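Local coordinates for NOVP (PDB 2WK1), which transfers a methyl group from S-adenosyl-L-methionine to the 4-hydroxyl of the noviose sugar in the penultimate step of novobiocin biosynthesis, at residues R76-N81 / N167-V172; K44-T49 / R182-L187; I122-I127 / R136-A141; R95-D100 / G237-V242. All blocks are in the same frame, centred on the assembly; numbering follows the deposited sequence. Where two conformers were deposited one is given.

The four contacts run from beside the S-adenosylhomocysteine pocket down into the methyltransferase core. Contact 1 lies at the pocket itself: the L170 side chain is about 4 Å from the ligand. Contacts 2 and 3 stand further off, with L46 and M124 each about 8 Å from it by nearest atoms, and in contact 4 I241 is about 9 Å away. Contacts 2 and 3 touch, L46 CD1 meeting L123 CB at 3.6 Å; contacts 3 and 4 touch through I127 CG2 and V98 CG1, also at 3.6 Å, and both reach the same sheet. Contact 1 comes within about 4 Å of contact 2 by nearest atoms without touching; its centre is about 25 Å from that of contact 4.

Contact 1 (R76-N81 / N167-V172); sequences RDWPAN and NSVLAV. With SO4 (sulfate ion), chain D.
V169 and L170 lie obliquely over the same side of the W78 indole, their methyls above its plane and offset toward the rim. V169 CG1 stands 3.7 Å above the ring plane and approaches W78 CE3 to 3.8 Å. Its position, 28° off the normal of the six-membered ring, makes this an off-centre CH-pi contact. The other methyl, V169 CG2, meets W78 CZ3 at 3.8 Å, so the branched end of the valine straddles the outer CE3-CZ3 bond. L170 touches more lightly: its CB starts off to the side, but CG is anti to the carbonyl carbon (chi1 -61°), and CD2 comes within 4.3 Å of W78 CZ2.

The loop 76-81 thus rests against the short helix 167-170 beside the cofactor pocket of this TylF-family methyltransferase. L170 belongs to the S-adenosylhomocysteine pocket, W78 lies close to the cofactor-binding M85, and the V169 carbonyl oxygen accepts a hydrogen bond from NE1 of W116, another cofactor-binding residue.

At the N-terminal end of 76-81 a second flat group, the R76 guanidinium, takes a sulfate at its edge. R76 NH2 gives a 2.7 Å hydrogen bond to sulfate O2, and R76 NH1 a longer one of 3.0 Å to O4. R273 also binds this ion, probably picked up from the crystallisation liquor, while R76 NE pairs with D274.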
loop_
_atom_site.group_PDB
_atom_site.type_symbol
_atom_site.label_atom_id
_atom_site.label_comp_id
_atom_site.label_asym_id
_atom_site.label_seq_id
_atom_site.Cartn_x
_atom_site.Cartn_y
_atom_site.Cartn_z
ATOM N N ARG A 76 9.049 11.671 -11.596
ATOM C CA ARG A 76 9.476 13.047 -11.849
ATOM C C ARG A 76 9.101 14.039 -10.779
ATOM O O ARG A 76 9.094 15.254 -10.989
ATOM C CB ARG A 76 8.989 13.475 -13.238
ATOM C CG ARG A 76 9.939 12.965 -14.312
ATOM C CD ARG A 76 11.244 13.798 -14.218
ATOM N NE ARG A 76 12.244 13.476 -15.214
ATOM C CZ ARG A 76 12.360 14.074 -16.392
ATOM N NH1 ARG A 76 11.521 15.051 -16.762
ATOM N NH2 ARG A 76 13.339 13.705 -17.193
ATOM N N ASP A 77 8.850 13.530 -9.588
ATOM C CA ASP A 77 8.670 14.352 -8.415
ATOM C C ASP A 77 9.251 13.682 -7.168
ATOM O O ASP A 77 9.735 12.525 -7.227
ATOM C CB ASP A 77 7.192 14.767 -8.235
ATOM C CG ASP A 77 6.248 13.610 -7.951
ATOM O OD1 ASP A 77 6.690 12.445 -7.855
ATOM O OD2 ASP A 77 5.037 13.901 -7.752
ATOM N N TRP A 78 9.221 14.416 -6.058
ATOM C CA TRP A 78 9.525 13.862 -4.744
ATOM C C TRP A 78 8.212 13.670 -4.000
ATOM O O TRP A 78 7.572 14.649 -3.660
ATOM C CB TRP A 78 10.393 14.807 -3.895
ATOM C CG TRP A 78 11.793 15.040 -4.365
ATOM C CD1 TRP A 78 12.568 14.206 -5.119
ATOM C CD2 TRP A 78 12.608 16.184 -4.055
ATOM N NE1 TRP A 78 13.809 14.778 -5.332
ATOM C CE2 TRP A 78 13.858 15.984 -4.682
ATOM C CE3 TRP A 78 12.398 17.354 -3.312
ATOM C CZ2 TRP A 78 14.902 16.912 -4.585
ATOM C CZ3 TRP A 78 13.437 18.280 -3.228
ATOM C CH2 TRP A 78 14.670 18.046 -3.861
ATOM N N PRO A 79 7.792 12.427 -3.739
ATOM C CA PRO A 79 6.547 12.255 -2.973
ATOM C C PRO A 79 6.639 12.850 -1.560
ATOM O O PRO A 79 7.666 12.753 -0.896
ATOM C CB PRO A 79 6.356 10.732 -2.947
ATOM C CG PRO A 79 7.110 10.273 -4.161
ATOM C CD PRO A 79 8.315 11.142 -4.223
ATOM N N ALA A 80 5.544 13.435 -1.090
ATOM C CA ALA A 80 5.467 13.960 0.255
ATOM C C ALA A 80 5.700 12.928 1.342
ATOM O O ALA A 80 6.374 13.193 2.336
ATOM C CB ALA A 80 4.100 14.631 0.457
ATOM N N ASN A 81 5.168 11.727 1.129
ATOM C CA ASN A 81 5.213 10.678 2.142
ATOM C C ASN A 81 5.657 9.322 1.617
ATOM O O ASN A 81 6.094 8.488 2.401
ATOM C CB ASN A 81 3.843 10.522 2.802
ATOM C CG ASN A 81 3.349 11.805 3.377
ATOM O OD1 ASN A 81 3.822 12.232 4.422
ATOM N ND2 ASN A 81 2.421 12.445 2.686
ATOM N N ASN A 167 19.428 18.610 1.074
ATOM C CA ASN A 167 19.377 17.641 2.176
ATOM C C ASN A 167 18.209 17.767 3.142
ATOM O O ASN A 167 17.874 16.805 3.828
ATOM C CB ASN A 167 20.719 17.589 2.892
ATOM C CG ASN A 167 21.785 16.856 2.057
ATOM O OD1 ASN A 167 21.482 16.243 1.036
ATOM N ND2 ASN A 167 23.034 16.950 2.494
ATOM N N SER A 168 17.543 18.927 3.178
ATOM C CA SER A 168 16.331 19.020 3.996
ATOM C C SER A 168 15.320 17.941 3.609
ATOM O O SER A 168 14.605 17.409 4.465
ATOM C CB SER A 168 15.692 20.406 3.881
ATOM O OG SER A 168 15.431 20.760 2.538
ATOM N N VAL A 169 15.290 17.610 2.322
ATOM C CA VAL A 169 14.458 16.508 1.830
ATOM C C VAL A 169 15.242 15.194 1.718
ATOM O O VAL A 169 14.714 14.130 2.065
ATOM C CB VAL A 169 13.842 16.802 0.451
ATOM C CG1 VAL A 169 13.073 15.567 -0.070
ATOM C CG2 VAL A 169 12.896 18.022 0.495
ATOM N N LEU A 170 16.480 15.270 1.245
ATOM C CA LEU A 170 17.232 14.066 0.882
ATOM C C LEU A 170 17.885 13.316 2.025
ATOM O O LEU A 170 18.197 12.128 1.846
ATOM C CB LEU A 170 18.274 14.346 -0.177
ATOM C CG LEU A 170 17.764 14.856 -1.518
ATOM C CD1 LEU A 170 18.924 15.157 -2.433
ATOM C CD2 LEU A 170 16.753 13.928 -2.180
ATOM N N ALA A 171 18.106 13.961 3.166
ATOM C CA ALA A 171 18.646 13.285 4.347
ATOM C C ALA A 171 17.557 12.527 5.075
ATOM O O ALA A 171 16.607 13.124 5.589
ATOM C CB ALA A 171 19.321 14.295 5.278
ATOM N N VAL A 172 17.703 11.211 5.143
ATOM C CA VAL A 172 16.758 10.354 5.850
ATOM C C VAL A 172 17.567 9.417 6.725
ATOM O O VAL A 172 18.450 8.699 6.234
ATOM C CB VAL A 172 15.865 9.541 4.890
ATOM C CG1 VAL A 172 14.915 8.669 5.678
ATOM C CG2 VAL A 172 15.106 10.474 3.919
HETATM S S SO4 D . 12.745 15.899 -19.965
HETATM O O1 SO4 D . 13.586 16.234 -21.114
HETATM O O2 SO4 D . 12.888 14.466 -19.768
HETATM O O3 SO4 D . 11.357 16.257 -20.307
HETATM O O4 SO4 D . 13.170 16.636 -18.775
#

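Contact 2 (K44-T49 / R182-L187)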
loop_
_atom_site.group_PDB
_atom_site.type_symbol
_atom_site.label_atom_id
_atom_site.label_comp_id
_atom_site.label_asym_id
_atom_site.label_seq_id
_atom_site.Cartn_x
_atom_site.Cartn_y
_atom_site.Cartn_z
ATOM N N LYS A 44 2.737 -0.029 -6.405
ATOM C CA LYS A 44 1.785 1.075 -6.267
ATOM C C LYS A 44 1.840 1.764 -4.907
ATOM O O LYS A 44 1.677 2.987 -4.783
ATOM C CB LYS A 44 0.355 0.589 -6.482
ATOM C CG LYS A 44 0.053 0.082 -7.852
ATOM C CD LYS A 44 -1.333 -0.606 -7.842
ATOM C CE LYS A 44 -2.008 -0.648 -9.192
ATOM N NZ LYS A 44 -1.443 -1.694 -10.026
ATOM N N VAL A 45 2.085 0.978 -3.865
ATOM C CA VAL A 45 2.173 1.526 -2.511
ATOM C C VAL A 45 3.476 2.311 -2.347
ATOM O O VAL A 45 3.505 3.409 -1.821
ATOM C CB VAL A 45 2.049 0.394 -1.409
ATOM C CG1 VAL A 45 2.168 0.997 -0.055
ATOM C CG2 VAL A 45 0.773 -0.434 -1.611
ATOM N N LEU A 46 4.565 1.720 -2.790
ATOM C CA LEU A 46 5.867 2.345 -2.596
ATOM C C LEU A 46 5.976 3.719 -3.248
ATOM O O LEU A 46 6.577 4.643 -2.684
ATOM C CB LEU A 46 6.973 1.428 -3.147
ATOM C CG LEU A 46 7.284 0.211 -2.278
ATOM C CD1 LEU A 46 8.091 -0.787 -3.092
ATOM C CD2 LEU A 46 8.019 0.592 -1.010
ATOM N N ALA A 47 5.409 3.850 -4.446
ATOM C CA ALA A 47 5.416 5.120 -5.181
ATOM C C ALA A 47 4.278 6.033 -4.756
ATOM O O ALA A 47 4.247 7.200 -5.137
ATOM C CB ALA A 47 5.333 4.869 -6.665
ATOM N N GLY A 48 3.332 5.497 -3.990
ATOM C CA GLY A 48 2.201 6.282 -3.520
ATOM C C GLY A 48 1.117 6.546 -4.537
ATOM O O GLY A 48 0.266 7.424 -4.319
ATOM N N THR A 49 1.087 5.785 -5.618
ATOM C CA THR A 49 -0.012 5.945 -6.578
ATOM C C THR A 49 -1.346 5.445 -5.986
ATOM O O THR A 49 -2.400 6.002 -6.248
ATOM C CB THR A 49 0.261 5.271 -7.929
ATOM O OG1 THR A 49 0.452 3.880 -7.727
ATOM C CG2 THR A 49 1.474 5.882 -8.626
ATOM N N ARG A 182 10.167 -2.155 8.442
ATOM C CA ARG A 182 9.313 -2.821 9.415
ATOM C C ARG A 182 7.831 -2.643 9.104
ATOM O O ARG A 182 7.040 -3.574 9.313
ATOM C CB ARG A 182 9.623 -2.320 10.814
ATOM C CG ARG A 182 8.913 -3.134 11.885
ATOM C CD ARG A 182 9.618 -3.139 13.199
ATOM N NE ARG A 182 9.858 -1.805 13.707
ATOM C CZ ARG A 182 9.755 -1.473 15.001
ATOM N NH1 ARG A 182 9.383 -2.376 15.911
ATOM N NH2 ARG A 182 9.993 -0.224 15.380
ATOM N N ASN A 183 7.462 -1.478 8.552
ATOM C CA ASN A 183 6.067 -1.196 8.194
ATOM C C ASN A 183 5.525 -2.193 7.167
ATOM O O ASN A 183 4.321 -2.447 7.100
ATOM C CB ASN A 183 5.899 0.224 7.633
ATOM C CG ASN A 183 6.015 1.316 8.674
ATOM O OD1 ASN A 183 6.069 1.072 9.868
ATOM N ND2 ASN A 183 6.088 2.550 8.197
ATOM N N TYR A 184 6.417 -2.700 6.315
ATOM C CA TYR A 184 6.054 -3.721 5.304
ATOM C C TYR A 184 6.301 -5.138 5.807
ATOM O O TYR A 184 6.113 -6.095 5.064
ATOM C CB TYR A 184 6.883 -3.529 4.012
ATOM C CG TYR A 184 6.531 -2.293 3.209
ATOM C CD1 TYR A 184 7.052 -1.050 3.539
ATOM C CD2 TYR A 184 5.661 -2.360 2.134
ATOM C CE1 TYR A 184 6.738 0.067 2.823
ATOM C CE2 TYR A 184 5.343 -1.244 1.391
ATOM C CZ TYR A 184 5.867 -0.023 1.744
ATOM O OH TYR A 184 5.502 1.080 0.996
ATOM N N ASP A 185 6.746 -5.270 7.062
ATOM C CA ASP A 185 7.145 -6.543 7.594
ATOM C C ASP A 185 8.271 -7.195 6.856
ATOM O O ASP A 185 8.289 -8.425 6.673
ATOM C CB ASP A 185 5.759 -7.761 7.743
ATOM C CG ASP A 185 6.274 -8.711 8.945
ATOM O OD1 ASP A 185 5.382 -9.330 8.800
ATOM O OD2 ASP A 185 7.268 -8.587 9.572
ATOM N N LEU A 186 9.220 -6.378 6.433
ATOM C CA LEU A 186 10.346 -6.860 5.658
ATOM C C LEU A 186 11.706 -6.562 6.294
ATOM O O LEU A 186 12.745 -6.708 5.635
ATOM C CB LEU A 186 10.281 -6.309 4.224
ATOM C CG LEU A 186 9.144 -6.854 3.356
ATOM C CD1 LEU A 186 9.026 -6.052 2.050
ATOM C CD2 LEU A 186 9.342 -8.312 3.060
ATOM N N LEU A 187 11.731 -6.155 7.562
ATOM C CA LEU A 187 13.012 -5.940 8.237
ATOM C C LEU A 187 13.450 -7.243 8.872
ATOM O O LEU A 187 12.990 -7.605 9.953
ATOM C CB LEU A 187 12.921 -4.815 9.267
ATOM C CG LEU A 187 14.261 -4.394 9.891
ATOM C CD1 LEU A 187 15.206 -3.760 8.860
ATOM C CD2 LEU A 187 14.000 -3.428 11.072
#
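Y184 reaches from the C-terminal end of helix 174-183 to the last turn of helix 35-47, where its ring meets V45 and L46. Both helices finish in a Schellman motif, with G48 and D185 at positive phi; Y184 is the residue just before D185, and V45 and L46 lie just ahead of G48. From Y184 CB the ring leaves with CG anti to the carbonyl carbon (chi1 -70°), heading for the other helix end. Halfway along, the two sides of the ring are met unequally: Y184 CE1 has L46 CD2 at 4.1 Å, whereas Y184 CE2 touches both L46 CD2 and V45 CG1. At Y184 CZ the leucine methyl CD2 closes to 3.5 Å. L46 sets off obliquely to the ring, and it is the outer part of its side chain that turns in. V45 runs past the tyrosine in the opposite direction, meeting it with one methyl.

This junction is completed from several sides. H83 ND1 is hydrogen-bonded to Y184 OH, and the histidine sets its own ring at about 75° to that of Y184, while I122 and M42 pack on the tyrosine as well. V45 and V50 of the second subunit pack against V45 and Y184, which places the contact at the homodimer interface. At the tip, the buried Y184 OH sits between two methyls, with L46 CD2 at 3.3 Å and V45 CG1 at 3.5 Å.

Contact 3 (I122-I127 / R136-A141)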
loop_
_atom_site.group_PDB
_atom_site.type_symbol
_atom_site.label_atom_id
_atom_site.label_comp_id
_atom_site.label_asym_id
_atom_site.label_seq_id
_atom_site.Cartn_x
_atom_site.Cartn_y
_atom_site.Cartn_z
ATOM N N ILE A 122 13.205 -1.766 -0.274
ATOM C CA ILE A 122 12.060 -2.518 0.223
ATOM C C ILE A 122 11.503 -3.367 -0.892
ATOM O O ILE A 122 11.186 -4.529 -0.668
ATOM C CB ILE A 122 11.007 -1.561 0.833
ATOM C CG1 ILE A 122 11.558 -0.901 2.098
ATOM C CG2 ILE A 122 9.690 -2.289 1.127
ATOM C CD1 ILE A 122 10.754 0.303 2.587
ATOM N N LEU A 123 11.351 -2.813 -2.094
ATOM C CA LEU A 123 10.914 -3.635 -3.207
ATOM C C LEU A 123 11.831 -4.828 -3.450
ATOM O O LEU A 123 11.354 -5.952 -3.639
ATOM C CB LEU A 123 10.762 -2.800 -4.495
ATOM C CG LEU A 123 10.280 -3.621 -5.721
ATOM C CD1 LEU A 123 8.920 -4.221 -5.530
ATOM C CD2 LEU A 123 10.319 -2.792 -7.010
ATOM N N MET A 124 13.136 -4.594 -3.469
ATOM C CA MET A 124 14.071 -5.705 -3.670
ATOM C C MET A 124 13.835 -6.808 -2.645
ATOM O O MET A 124 13.798 -7.987 -2.986
ATOM C CB MET A 124 15.497 -5.195 -3.589
ATOM C CG MET A 124 15.883 -4.286 -4.728
ATOM S SD MET A 124 17.642 -3.751 -4.516
ATOM C CE MET A 124 17.839 -2.744 -6.004
ATOM N N ARG A 125 13.693 -6.443 -1.369
ATOM C CA ARG A 125 13.453 -7.454 -0.362
ATOM C C ARG A 125 12.107 -8.137 -0.557
ATOM O O ARG A 125 11.989 -9.342 -0.357
ATOM C CB ARG A 125 13.543 -6.854 1.047
ATOM C CG ARG A 125 13.274 -7.834 2.179
ATOM C CD ARG A 125 14.303 -8.918 2.273
ATOM N NE ARG A 125 13.963 -10.031 3.170
ATOM C CZ ARG A 125 13.406 -11.169 2.782
ATOM N NH1 ARG A 125 13.039 -11.342 1.539
ATOM N NH2 ARG A 125 13.270 -12.169 3.637
ATOM N N GLY A 126 11.097 -7.374 -0.954
ATOM C CA GLY A 126 9.786 -7.953 -1.237
ATOM C C GLY A 126 9.782 -8.938 -2.383
ATOM O O GLY A 126 9.072 -9.926 -2.321
ATOM N N ILE A 127 10.564 -8.682 -3.426
ATOM C CA ILE A 127 10.636 -9.606 -4.551
ATOM C C ILE A 127 11.250 -10.919 -4.063
ATOM O O ILE A 127 10.773 -12.000 -4.402
ATOM C CB ILE A 127 11.433 -9.010 -5.710
ATOM C CG1 ILE A 127 10.775 -7.744 -6.272
ATOM C CG2 ILE A 127 11.588 -10.057 -6.805
ATOM C CD1 ILE A 127 11.756 -6.853 -7.043
ATOM N N ARG A 136 19.812 -14.811 -0.633
ATOM C CA ARG A 136 20.323 -13.523 -1.123
ATOM C C ARG A 136 20.007 -12.439 -0.106
ATOM O O ARG A 136 18.984 -12.492 0.570
ATOM C CB ARG A 136 19.729 -13.145 -2.477
ATOM C CG ARG A 136 19.971 -14.159 -3.566
ATOM C CD ARG A 136 19.244 -13.761 -4.796
ATOM N NE ARG A 136 19.238 -14.740 -5.856
ATOM C CZ ARG A 136 19.981 -14.700 -6.951
ATOM N NH1 ARG A 136 20.900 -13.765 -7.143
ATOM N NH2 ARG A 136 19.799 -15.637 -7.872
ATOM N N THR A 137 20.903 -11.464 -0.011
ATOM C CA THR A 137 20.763 -10.316 0.855
ATOM C C THR A 137 20.547 -9.054 0.023
ATOM O O THR A 137 21.084 -8.924 -1.081
ATOM C CB THR A 137 22.032 -10.164 1.725
ATOM O OG1 THR A 137 22.150 -11.323 2.570
ATOM C CG2 THR A 137 22.056 -8.900 2.571
ATOM N N VAL A 138 19.729 -8.159 0.554
ATOM C CA VAL A 138 19.585 -6.796 0.061
ATOM C C VAL A 138 20.443 -5.860 0.916
ATOM O O VAL A 138 20.226 -5.775 2.131
ATOM C CB VAL A 138 18.118 -6.328 0.104
ATOM C CG1 VAL A 138 17.996 -4.896 -0.429
ATOM C CG2 VAL A 138 17.230 -7.285 -0.691
ATOM N N TRP A 139 21.405 -5.192 0.283
ATOM C CA TRP A 139 22.293 -4.232 0.899
ATOM C C TRP A 139 21.810 -2.816 0.650
ATOM O O TRP A 139 21.541 -2.415 -0.483
ATOM C CB TRP A 139 23.707 -4.396 0.381
ATOM C CG TRP A 139 24.332 -5.728 0.678
ATOM C CD1 TRP A 139 24.233 -6.854 -0.071
ATOM C CD2 TRP A 139 25.127 -6.072 1.821
ATOM N NE1 TRP A 139 24.930 -7.878 0.513
ATOM C CE2 TRP A 139 25.489 -7.429 1.673
ATOM C CE3 TRP A 139 25.588 -5.367 2.925
ATOM C CZ2 TRP A 139 26.283 -8.092 2.600
ATOM C CZ3 TRP A 139 26.380 -6.046 3.860
ATOM C CH2 TRP A 139 26.711 -7.373 3.682
ATOM N N VAL A 140 21.665 -2.079 1.741
ATOM C CA VAL A 140 21.081 -0.748 1.775
ATOM C C VAL A 140 22.187 0.237 2.107
ATOM O O VAL A 140 22.578 0.372 3.272
ATOM C CB VAL A 140 19.930 -0.679 2.811
ATOM C CG1 VAL A 140 19.264 0.680 2.816
ATOM C CG2 VAL A 140 18.905 -1.791 2.592
ATOM N N ALA A 141 22.769 0.869 1.085
ATOM C CA ALA A 141 23.958 1.710 1.232
ATOM C C ALA A 141 23.619 3.185 1.106
ATOM O O ALA A 141 23.099 3.626 0.070
ATOM C CB ALA A 141 25.027 1.318 0.229
#
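V138 lays its two methyls against the turn of helix formed by M124 and R125, overlapping backbone as much as side chain. V138 CG2 comes closest, 3.7 Å from R125 N and 3.9 Å from M124 C, so this methyl rests on the peptide joining the two residues. R125 CB is a little further from the same methyl, at 4.1 Å. V138 CG1, anti to the backbone N (chi1 -180°), is directed to M124 and meets its CB at 4.0 Å. M124 CB is touched by both branches of the valine, while the rest of the methionine runs on extended past the valine, and its CE ends well away from V138.

The pair belongs to a beta-alpha-beta unit in which strand 109-113, helix 119-130 and strand 138-142 follow one another, as in the Rossmann-like core of S-adenosylmethionine-dependent methyltransferases. V138 is the first residue of the second strand, and it faces the helix, whereas its neighbours T137 and W139 turn away.

M124 passes close to E112, a cofactor-binding residue near the C-terminal end of strand 109-113, and I94 of helix 87-103 packs on it. The R125 chain leaves with CG opposite the backbone N (chi1 179°), then bends at chi2, carrying its guanidinium off to a salt bridge with D188; V191 of the edge strand touches its chain.

Contact 4 (R95-D100 / G237-V242)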
loop_
_atom_site.group_PDB
_atom_site.type_symbol
_atom_site.label_atom_id
_atom_site.label_comp_id
_atom_site.label_asym_id
_atom_site.label_seq_id
_atom_site.Cartn_x
_atom_site.Cartn_y
_atom_site.Cartn_z
ATOM N N ARG A 95 11.922 -4.719 -10.589
ATOM C CA ARG A 95 11.231 -5.996 -10.567
ATOM C C ARG A 95 11.668 -6.906 -11.711
ATOM O O ARG A 95 11.913 -8.097 -11.500
ATOM C CB ARG A 95 9.722 -5.795 -10.551
ATOM C CG ARG A 95 8.957 -7.104 -10.443
ATOM C CD ARG A 95 7.537 -6.909 -10.576
ATOM N NE ARG A 95 6.798 -8.141 -10.619
ATOM C CZ ARG A 95 5.471 -8.159 -10.620
ATOM N NH1 ARG A 95 4.796 -7.015 -10.586
ATOM N NH2 ARG A 95 4.839 -9.319 -10.609
ATOM N N GLN A 96 11.719 -6.351 -12.917
ATOM C CA GLN A 96 12.105 -7.163 -14.060
ATOM C C GLN A 96 13.534 -7.699 -13.919
ATOM O O GLN A 96 13.802 -8.873 -14.200
ATOM C CB GLN A 96 11.939 -6.365 -15.353
ATOM C CG GLN A 96 10.489 -5.989 -15.721
ATOM C CD GLN A 96 9.553 -7.124 -16.103
ATOM O OE1 GLN A 96 8.959 -7.781 -15.240
ATOM N NE2 GLN A 96 9.331 -7.287 -17.412
ATOM N N CYS A 97 14.465 -6.852 -13.501
ATOM C CA CYS A 97 15.853 -7.290 -13.353
ATOM C C CYS A 97 16.009 -8.328 -12.250
ATOM O O CYS A 97 16.703 -9.324 -12.440
ATOM C CB CYS A 97 16.771 -6.081 -13.099
ATOM S SG CYS A 97 16.990 -4.975 -14.491
ATOM N N VAL A 98 15.397 -8.073 -11.098
ATOM C CA VAL A 98 15.537 -9.015 -9.992
ATOM C C VAL A 98 14.845 -10.339 -10.336
ATOM O O VAL A 98 15.410 -11.411 -10.084
ATOM C CB VAL A 98 15.008 -8.446 -8.659
ATOM C CG1 VAL A 98 15.086 -9.499 -7.547
ATOM C CG2 VAL A 98 15.805 -7.197 -8.256
ATOM N N GLU A 99 13.649 -10.284 -10.919
ATOM C CA GLU A 99 13.013 -11.557 -11.322
ATOM C C GLU A 99 13.841 -12.299 -12.363
ATOM O O GLU A 99 13.850 -13.533 -12.364
ATOM C CB GLU A 99 11.562 -11.367 -11.751
ATOM C CG GLU A 99 10.690 -10.967 -10.565
ATOM C CD GLU A 99 9.221 -10.913 -10.847
ATOM O OE1 GLU A 99 8.827 -10.568 -11.977
ATOM O OE2 GLU A 99 8.457 -11.228 -9.926
ATOM N N ASP A 100 14.510 -11.579 -13.261
ATOM C CA ASP A 100 15.325 -12.252 -14.289
ATOM C C ASP A 100 16.539 -12.937 -13.657
ATOM O O ASP A 100 16.881 -14.074 -14.010
ATOM C CB ASP A 100 15.783 -11.274 -15.378
ATOM C CG ASP A 100 16.415 -11.990 -16.553
ATOM O OD1 ASP A 100 15.694 -12.782 -17.203
ATOM O OD2 ASP A 100 17.605 -11.761 -16.822
ATOM N N GLY A 237 25.538 -11.978 -16.358
ATOM C CA GLY A 237 24.096 -12.135 -16.334
ATOM C C GLY A 237 23.406 -11.147 -15.415
ATOM O O GLY A 237 22.199 -11.027 -15.472
ATOM N N GLY A 238 24.188 -10.471 -14.574
ATOM C CA GLY A 238 23.644 -9.486 -13.644
ATOM C C GLY A 238 23.458 -8.141 -14.300
ATOM O O GLY A 238 23.801 -7.938 -15.463
ATOM N N TYR A 239 22.859 -7.233 -13.552
ATOM C CA TYR A 239 22.449 -5.940 -14.053
ATOM C C TYR A 239 23.015 -4.793 -13.264
ATOM O O TYR A 239 23.124 -4.877 -12.040
ATOM C CB TYR A 239 20.921 -5.830 -14.009
ATOM C CG TYR A 239 20.202 -6.772 -14.936
ATOM C CD1 TYR A 239 19.962 -6.436 -16.259
ATOM C CD2 TYR A 239 19.744 -7.998 -14.503
ATOM C CE1 TYR A 239 19.306 -7.326 -17.111
ATOM C CE2 TYR A 239 19.107 -8.883 -15.348
ATOM C CZ TYR A 239 18.857 -8.532 -16.644
ATOM O OH TYR A 239 18.201 -9.390 -17.530
ATOM N N VAL A 240 23.341 -3.723 -13.972
ATOM C CA VAL A 240 23.662 -2.428 -13.398
ATOM C C VAL A 240 22.612 -1.446 -13.829
ATOM O O VAL A 240 22.364 -1.275 -15.028
ATOM C CB VAL A 240 25.039 -1.927 -13.814
ATOM C CG1 VAL A 240 25.325 -0.561 -13.190
ATOM C CG2 VAL A 240 26.122 -2.975 -13.479
ATOM N N ILE A 241 21.955 -0.832 -12.860
ATOM C CA ILE A 241 20.896 0.144 -13.104
ATOM C C ILE A 241 21.415 1.541 -12.710
ATOM O O ILE A 241 21.923 1.701 -11.608
ATOM C CB ILE A 241 19.620 -0.185 -12.308
ATOM C CG1 ILE A 241 19.049 -1.570 -12.666
ATOM C CG2 ILE A 241 18.601 0.936 -12.446
ATOM C CD1 ILE A 241 18.065 -2.113 -11.661
ATOM N N VAL A 242 21.264 2.511 -13.596
ATOM C CA VAL A 242 21.683 3.889 -13.361
ATOM C C VAL A 242 20.413 4.723 -13.296
ATOM O O VAL A 242 19.731 4.927 -14.319
ATOM C CB VAL A 242 22.574 4.413 -14.506
ATOM C CG1 VAL A 242 23.060 5.776 -14.186
ATOM C CG2 VAL A 242 23.725 3.437 -14.816
HETATM O O HOH W 1 19.913 -12.793 -15.841
#
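Helix 95-100 runs nearly antiparallel to strand 238-242, at 162° between their directions, and their axes approach to 8.7 Å with C97 and Y239 nearest by CA. C97 lies on one face of the Y239 ring. Its SG is 3.9 Å from the ring centroid, a cysteine sulfur-aromatic contact, and C97 CB adds a CH-pi contact over the same face. The sulfur is offset toward the CB side of the ring, so Y239 CG at 3.7 Å is its closest ring atom. I241, two residues on along the strand and facing the same way, brings CD1 to 4.2 Å from C97 SG.

At the far end of the ring D100 takes the phenol. The D100 CG is anti to the backbone N (chi1 -170°), so that the D100 side chain crosses that of Y239 at about a right angle. Y239 OH donates to D100 OD2 at 2.5 Å; OD2 lies at the ring's edge, in its plane, but the donor comes in from above the carboxylate plane, 53° out of it. A water gives a second hydrogen bond to D100 OD2, at 2.7 Å, and another to G237 O, tying the helix to the corner of the chain at G237.

These contacts dock helix 87-103 on the central sheet of the methyltransferase fold, one strand of which leads on to D243, a predicted magnesium ligand. With two donors on one oxygen, negative charge probably gathers on D100 OD2, and the in-plane bond to D100 together with the sulfur over the face would favour the observed orientation of the Y239 ring.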